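Local coordinates for A-type flavoprotein (Giardia intestinalis, PDB 2Q9U) that probably passes electrons from a bound flavin mononucleotide to a diiron centre, consistent with oxygen scavenging in this parasite, at residues I146-F158 / I203-V217. Numbering follows the deposited sequence.
With FMN (flavin mononucleotide), chain F; FEO (mu-oxo-diiron), chain G.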
loop_
_atom_site.group_PDB
_atom_site.type_symbol
_atom_site.label_atom_id
_atom_site.label_comp_id
_atom_site.label_asym_id
_atom_site.label_seq_id
_atom_site.Cartn_x
_atom_site.Cartn_y
_atom_site.Cartn_z
ATOM N N ILE A 146 -23.415 -1.149 34.054
ATOM C CA ILE A 146 -22.234 -1.725 34.673
ATOM C C ILE A 146 -20.998 -0.930 34.200
ATOM O O ILE A 146 -20.498 -1.147 33.070
ATOM C CB ILE A 146 -22.063 -3.216 34.295
ATOM C CG1 ILE A 146 -23.298 -4.052 34.691
ATOM C CG2 ILE A 146 -20.795 -3.747 34.935
ATOM C CD1 ILE A 146 -23.350 -5.470 34.023
ATOM N N PRO A 147 -20.515 0.004 35.036
ATOM C CA PRO A 147 -19.302 0.717 34.663
ATOM C C PRO A 147 -18.154 -0.283 34.548
ATOM O O PRO A 147 -18.019 -1.207 35.378
ATOM C CB PRO A 147 -19.094 1.689 35.830
ATOM C CG PRO A 147 -20.509 1.900 36.380
ATOM C CD PRO A 147 -21.038 0.482 36.336
ATOM N N VAL A 148 -17.382 -0.159 33.482
ATOM C CA VAL A 148 -16.167 -0.971 33.340
ATOM C C VAL A 148 -15.000 0.012 33.078
ATOM O O VAL A 148 -14.443 0.034 31.997
ATOM C CB VAL A 148 -16.320 -2.070 32.231
ATOM C CG1 VAL A 148 -17.343 -3.212 32.651
ATOM C CG2 VAL A 148 -16.746 -1.458 30.901
ATOM N N PRO A 149 -14.646 0.856 34.070
ATOM C CA PRO A 149 -13.624 1.876 33.788
ATOM C C PRO A 149 -12.295 1.268 33.352
ATOM O O PRO A 149 -11.867 0.258 33.899
ATOM C CB PRO A 149 -13.461 2.603 35.134
ATOM C CG PRO A 149 -13.990 1.658 36.153
ATOM C CD PRO A 149 -15.131 0.961 35.461
ATOM N N LEU A 150 -11.693 1.898 32.343
ATOM C CA LEU A 150 -10.490 1.431 31.657
ATOM C C LEU A 150 -10.658 0.056 31.013
ATOM O O LEU A 150 -9.717 -0.736 30.950
ATOM C CB LEU A 150 -9.220 1.527 32.528
ATOM C CG LEU A 150 -8.737 2.938 32.890
ATOM C CD1 LEU A 150 -7.535 2.820 33.820
ATOM C CD2 LEU A 150 -8.386 3.802 31.640
ATOM N N LEU A 151 -11.864 -0.207 30.500
ATOM C CA LEU A 151 -12.100 -1.343 29.613
ATOM C C LEU A 151 -12.917 -0.864 28.411
ATOM O O LEU A 151 -14.077 -1.261 28.260
ATOM C CB LEU A 151 -12.833 -2.495 30.355
ATOM C CG LEU A 151 -12.844 -3.870 29.669
ATOM C CD1 LEU A 151 -11.425 -4.432 29.654
ATOM C CD2 LEU A 151 -13.819 -4.856 30.397
ATOM N N HIS A 152 -12.327 -0.017 27.553
ATOM C CA HIS A 152 -10.926 0.417 27.642
ATOM C C HIS A 152 -10.752 1.923 27.973
ATOM O O HIS A 152 -9.608 2.405 28.064
ATOM C CB HIS A 152 -10.212 0.093 26.312
ATOM C CG HIS A 152 -10.752 0.867 25.159
ATOM N ND1 HIS A 152 -10.072 1.919 24.582
ATOM C CD2 HIS A 152 -11.942 0.783 24.510
ATOM C CE1 HIS A 152 -10.808 2.433 23.609
ATOM N NE2 HIS A 152 -11.951 1.765 23.554
ATOM N N TRP A 153 -11.857 2.673 28.114
ATOM C CA TRP A 153 -11.766 4.100 28.498
ATOM C C TRP A 153 -12.318 4.296 29.924
ATOM O O TRP A 153 -13.065 3.423 30.408
ATOM C CB TRP A 153 -12.528 4.974 27.489
ATOM C CG TRP A 153 -11.704 5.430 26.316
ATOM C CD1 TRP A 153 -10.504 4.905 25.879
ATOM C CD2 TRP A 153 -12.028 6.489 25.406
ATOM N NE1 TRP A 153 -10.065 5.590 24.774
ATOM C CE2 TRP A 153 -10.977 6.565 24.460
ATOM C CE3 TRP A 153 -13.090 7.395 25.314
ATOM C CZ2 TRP A 153 -10.972 7.505 23.421
ATOM C CZ3 TRP A 153 -13.078 8.343 24.276
ATOM C CH2 TRP A 153 -12.031 8.380 23.354
ATOM N N PRO A 154 -11.971 5.427 30.593
ATOM C CA PRO A 154 -12.587 5.743 31.902
ATOM C C PRO A 154 -14.117 5.753 31.870
ATOM O O PRO A 154 -14.746 5.387 32.867
ATOM C CB PRO A 154 -12.034 7.147 32.227
ATOM C CG PRO A 154 -10.697 7.172 31.525
ATOM C CD PRO A 154 -10.991 6.462 30.198
ATOM N N ASP A 155 -14.710 6.136 30.731
ATOM C CA ASP A 155 -16.183 6.194 30.589
ATOM C C ASP A 155 -16.879 4.891 30.175
ATOM O O ASP A 155 -18.120 4.866 30.034
ATOM C CB ASP A 155 -16.558 7.246 29.538
ATOM C CG ASP A 155 -15.803 7.056 28.239
ATOM O OD1 ASP A 155 -16.106 6.120 27.484
ATOM O OD2 ASP A 155 -14.859 7.833 27.995
ATOM N N SER A 156 -16.107 3.837 29.900
ATOM C CA SER A 156 -16.661 2.604 29.322
ATOM C C SER A 156 -17.685 1.955 30.267
ATOM O O SER A 156 -17.462 1.864 31.477
ATOM C CB SER A 156 -15.553 1.609 28.954
ATOM O OG SER A 156 -14.677 2.209 27.999
ATOM N N THR A 157 -18.797 1.516 29.693
ATOM C CA THR A 157 -19.923 1.000 30.462
ATOM C C THR A 157 -20.504 -0.170 29.675
ATOM O O THR A 157 -20.389 -0.180 28.439
ATOM C CB THR A 157 -21.042 2.099 30.589
ATOM O OG1 THR A 157 -20.447 3.385 30.872
ATOM C CG2 THR A 157 -22.058 1.747 31.687
ATOM N N PHE A 158 -21.108 -1.136 30.373
ATOM C CA PHE A 158 -22.029 -2.105 29.765
ATOM C C PHE A 158 -23.472 -1.810 30.221
ATOM O O PHE A 158 -23.691 -1.287 31.327
ATOM C CB PHE A 158 -21.760 -3.542 30.217
ATOM C CG PHE A 158 -20.408 -4.107 29.858
ATOM C CD1 PHE A 158 -19.586 -3.528 28.874
ATOM C CD2 PHE A 158 -19.964 -5.269 30.515
ATOM C CE1 PHE A 158 -18.347 -4.108 28.556
ATOM C CE2 PHE A 158 -18.719 -5.856 30.198
ATOM C CZ PHE A 158 -17.914 -5.261 29.204
ATOM N N ILE A 203 -6.647 -3.808 21.544
ATOM C CA ILE A 203 -7.417 -2.747 22.212
ATOM C C ILE A 203 -7.373 -2.938 23.726
ATOM O O ILE A 203 -7.232 -1.969 24.488
ATOM C CB ILE A 203 -8.872 -2.679 21.692
ATOM C CG1 ILE A 203 -8.901 -2.615 20.140
ATOM C CG2 ILE A 203 -9.663 -1.515 22.376
ATOM C CD1 ILE A 203 -8.116 -1.455 19.555
ATOM N N LEU A 204 -7.441 -4.194 24.154
ATOM C CA LEU A 204 -7.635 -4.486 25.565
ATOM C C LEU A 204 -6.399 -5.004 26.265
ATOM O O LEU A 204 -6.445 -5.281 27.475
ATOM C CB LEU A 204 -8.810 -5.480 25.733
ATOM C CG LEU A 204 -10.186 -5.111 25.129
ATOM C CD1 LEU A 204 -11.170 -6.298 25.253
ATOM C CD2 LEU A 204 -10.797 -3.850 25.730
ATOM N N GLY A 205 -5.306 -5.156 25.518
ATOM C CA GLY A 205 -4.154 -5.972 25.982
ATOM C C GLY A 205 -3.647 -5.584 27.370
ATOM O O GLY A 205 -3.227 -6.443 28.147
ATOM N N LEU A 206 -3.670 -4.287 27.674
ATOM C CA LEU A 206 -3.140 -3.776 28.942
ATOM C C LEU A 206 -4.192 -3.740 30.073
ATOM O O LEU A 206 -3.882 -3.291 31.197
ATOM C CB LEU A 206 -2.528 -2.373 28.767
ATOM C CG LEU A 206 -3.399 -1.164 28.386
ATOM C CD1 LEU A 206 -2.611 0.109 28.592
ATOM C CD2 LEU A 206 -3.897 -1.194 26.924
ATOM N N PHE A 207 -5.397 -4.234 29.783
ATOM C CA PHE A 207 -6.529 -4.096 30.719
ATOM C C PHE A 207 -7.050 -5.430 31.309
ATOM O O PHE A 207 -8.250 -5.563 31.619
ATOM C CB PHE A 207 -7.645 -3.258 30.078
ATOM C CG PHE A 207 -7.210 -1.845 29.693
ATOM C CD1 PHE A 207 -6.696 -0.969 30.655
ATOM C CD2 PHE A 207 -7.317 -1.398 28.371
ATOM C CE1 PHE A 207 -6.299 0.307 30.329
ATOM C CE2 PHE A 207 -6.946 -0.115 28.039
ATOM C CZ PHE A 207 -6.424 0.740 29.018
ATOM N N SER A 208 -6.158 -6.413 31.501
ATOM C CA SER A 208 -6.621 -7.738 32.025
ATOM C C SER A 208 -7.259 -7.625 33.409
ATOM O O SER A 208 -8.231 -8.324 33.704
ATOM C CB SER A 208 -5.490 -8.788 32.053
ATOM O OG SER A 208 -4.391 -8.320 32.826
ATOM N N ALA A 209 -6.730 -6.728 34.246
ATOM C CA ALA A 209 -7.260 -6.558 35.603
ATOM C C ALA A 209 -8.698 -6.025 35.519
ATOM O O ALA A 209 -9.609 -6.507 36.220
ATOM C CB ALA A 209 -6.379 -5.620 36.405
ATOM N N GLN A 210 -8.910 -5.075 34.616
ATOM C CA GLN A 210 -10.236 -4.492 34.416
ATOM C C GLN A 210 -11.194 -5.535 33.837
ATOM O O GLN A 210 -12.357 -5.576 34.213
ATOM C CB GLN A 210 -10.164 -3.230 33.559
ATOM C CG GLN A 210 -9.431 -2.030 34.238
ATOM C CD GLN A 210 -7.899 -2.071 34.152
ATOM O OE1 GLN A 210 -7.293 -3.030 33.644
ATOM N NE2 GLN A 210 -7.264 -1.003 34.644
ATOM N N MET A 211 -10.693 -6.418 32.973
ATOM C CA MET A 211 -11.504 -7.544 32.477
ATOM C C MET A 211 -11.914 -8.539 33.567
ATOM O O MET A 211 -13.057 -9.039 33.550
ATOM C CB MET A 211 -10.814 -8.268 31.310
ATOM C CG MET A 211 -11.635 -9.462 30.746
ATOM S SD MET A 211 -13.211 -8.947 29.991
ATOM C CE MET A 211 -12.579 -8.083 28.540
ATOM N N ARG A 212 -10.998 -8.808 34.505
ATOM C CA ARG A 212 -11.290 -9.683 35.647
ATOM C C ARG A 212 -12.480 -9.114 36.429
ATOM O O ARG A 212 -13.417 -9.853 36.755
ATOM C CB ARG A 212 -10.062 -9.851 36.554
ATOM C CG ARG A 212 -9.008 -10.839 36.004
ATOM C CD ARG A 212 -8.008 -11.293 37.093
ATOM N NE ARG A 212 -7.274 -10.177 37.695
ATOM C CZ ARG A 212 -6.179 -9.606 37.193
ATOM N NH1 ARG A 212 -5.651 -10.022 36.050
ATOM N NH2 ARG A 212 -5.606 -8.602 37.850
ATOM N N LYS A 213 -12.461 -7.794 36.656
ATOM C CA LYS A 213 -13.527 -7.082 37.400
ATOM C C LYS A 213 -14.854 -7.196 36.668
ATOM O O LYS A 213 -15.900 -7.479 37.262
ATOM C CB LYS A 213 -13.154 -5.596 37.614
ATOM C CG LYS A 213 -14.085 -4.488 36.971
ATOM C CD LYS A 213 -13.749 -4.033 35.473
ATOM C CE LYS A 213 -13.832 -2.536 35.245
ATOM N NZ LYS A 213 -12.684 -1.615 35.770
ATOM N N ALA A 214 -14.796 -6.984 35.356
ATOM C CA ALA A 214 -15.978 -6.923 34.540
ATOM C C ALA A 214 -16.600 -8.310 34.491
ATOM O O ALA A 214 -17.807 -8.442 34.642
ATOM C CB ALA A 214 -15.623 -6.414 33.124
ATOM N N LEU A 215 -15.769 -9.343 34.314
ATOM C CA LEU A 215 -16.262 -10.716 34.270
ATOM C C LEU A 215 -16.883 -11.148 35.608
ATOM O O LEU A 215 -17.915 -11.838 35.627
ATOM C CB LEU A 215 -15.172 -11.692 33.813
ATOM C CG LEU A 215 -14.693 -11.505 32.358
ATOM C CD1 LEU A 215 -13.508 -12.424 32.075
ATOM C CD2 LEU A 215 -15.841 -11.736 31.360
ATOM N N GLU A 216 -16.266 -10.718 36.703
ATOM C CA GLU A 216 -16.816 -10.923 38.051
ATOM C C GLU A 216 -18.265 -10.382 38.121
ATOM O O GLU A 216 -19.194 -11.117 38.463
ATOM C CB GLU A 216 -15.909 -10.268 39.099
ATOM C CG GLU A 216 -16.085 -10.761 40.543
ATOM C CD GLU A 216 -15.051 -10.179 41.525
ATOM O OE1 GLU A 216 -14.416 -9.121 41.233
ATOM O OE2 GLU A 216 -14.873 -10.791 42.617
ATOM N N VAL A 217 -18.465 -9.120 37.754
ATOM C CA VAL A 217 -19.810 -8.530 37.761
ATOM C C VAL A 217 -20.777 -9.294 36.830
ATOM O O VAL A 217 -21.907 -9.641 37.241
ATOM C CB VAL A 217 -19.795 -7.010 37.429
ATOM C CG1 VAL A 217 -21.207 -6.441 37.462
ATOM C CG2 VAL A 217 -18.923 -6.254 38.429
HETATM N N1 FMN F . -5.346 8.446 26.549
HETATM C C2 FMN F . -4.488 8.387 27.608
HETATM O O2 FMN F . -4.352 9.380 28.342
HETATM N N3 FMN F . -3.802 7.217 27.874
HETATM C C4 FMN F . -3.934 6.103 27.061
HETATM O O4 FMN F . -3.192 5.146 27.275
HETATM C C4A FMN F . -4.807 6.160 25.959
HETATM N N5 FMN F . -5.014 5.068 25.122
HETATM C C5A FMN F . -5.902 5.184 24.058
HETATM C C6 FMN F . -6.119 4.096 23.205
HETATM C C7 FMN F . -7.007 4.193 22.120
HETATM C C7M FMN F . -7.350 2.935 21.366
HETATM C C8 FMN F . -7.695 5.382 21.884
HETATM C C8M FMN F . -8.573 5.565 20.671
HETATM C C9 FMN F . -7.486 6.467 22.734
HETATM C C9A FMN F . -6.594 6.379 23.820
HETATM N N10 FMN F . -6.380 7.470 24.660
HETATM C C10 FMN F . -5.518 7.350 25.729
HETATM C "C1'" FMN F . -7.090 8.776 24.458
HETATM C "C2'" FMN F . -6.498 9.590 23.310
HETATM O "O2'" FMN F . -5.181 10.055 23.596
HETATM C "C3'" FMN F . -7.516 10.697 23.028
HETATM O "O3'" FMN F . -8.614 10.093 22.361
HETATM C "C4'" FMN F . -7.002 11.833 22.169
HETATM O "O4'" FMN F . -7.940 12.901 22.194
HETATM C "C5'" FMN F . -6.806 11.405 20.720
HETATM O "O5'" FMN F . -6.121 12.433 20.024
HETATM P P FMN F . -6.372 12.592 18.460
HETATM O O1P FMN F . -5.242 13.470 17.951
HETATM O O2P FMN F . -6.331 11.218 17.856
HETATM O O3P FMN F . -7.719 13.233 18.174
HETATM FE FE1 FEO G . -15.275 0.973 19.483
HETATM FE FE2 FEO G . -13.548 2.288 22.173
HETATM O O FEO G . -14.786 2.409 20.538
#
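In the metallo-beta-lactamase-like domain of this flavodiiron protein, the loop between strands 142-147 and 157-161 carries the iron ligand His152 and rests on the end of helix 189-204 and on helix 208-219. His152 NE2 binds an iron at 2.2 Å; His85, Glu87 and Asp171 also bind the diiron group. A chi1 of 65°, with CG between backbone N and carbonyl carbon, turns the imidazole toward the iron and under Ile203 CG2, which sits over one face in a CH-pi contact 3.9 Å from the ring centroid, while the neighbouring Trp153 lies against the opposite face. His152 CB meets Phe207 CE2 at 3.7 Å. Trp153 brings NE1 to 3.4 Å from FMN C9, on a flavin held by the second subunit. The peptide bond joining Leu151 to His152 is cis; Leu151 CD1 meets Leu204 CD2, and its CD2 packs against both Met211 CE and Ala214 CB, 3.6 Å from the latter. Val148 CG1 touches the same alanine methyl at 3.7 Å, and Ile146 CG2 passes Val217 CG1. Leu150 O, buried without a polar partner, lies over one face of the Phe207 ring. Lys213 NZ donates in the carbonyl plane to a lone pair of Pro149 O, at 2.8 Å.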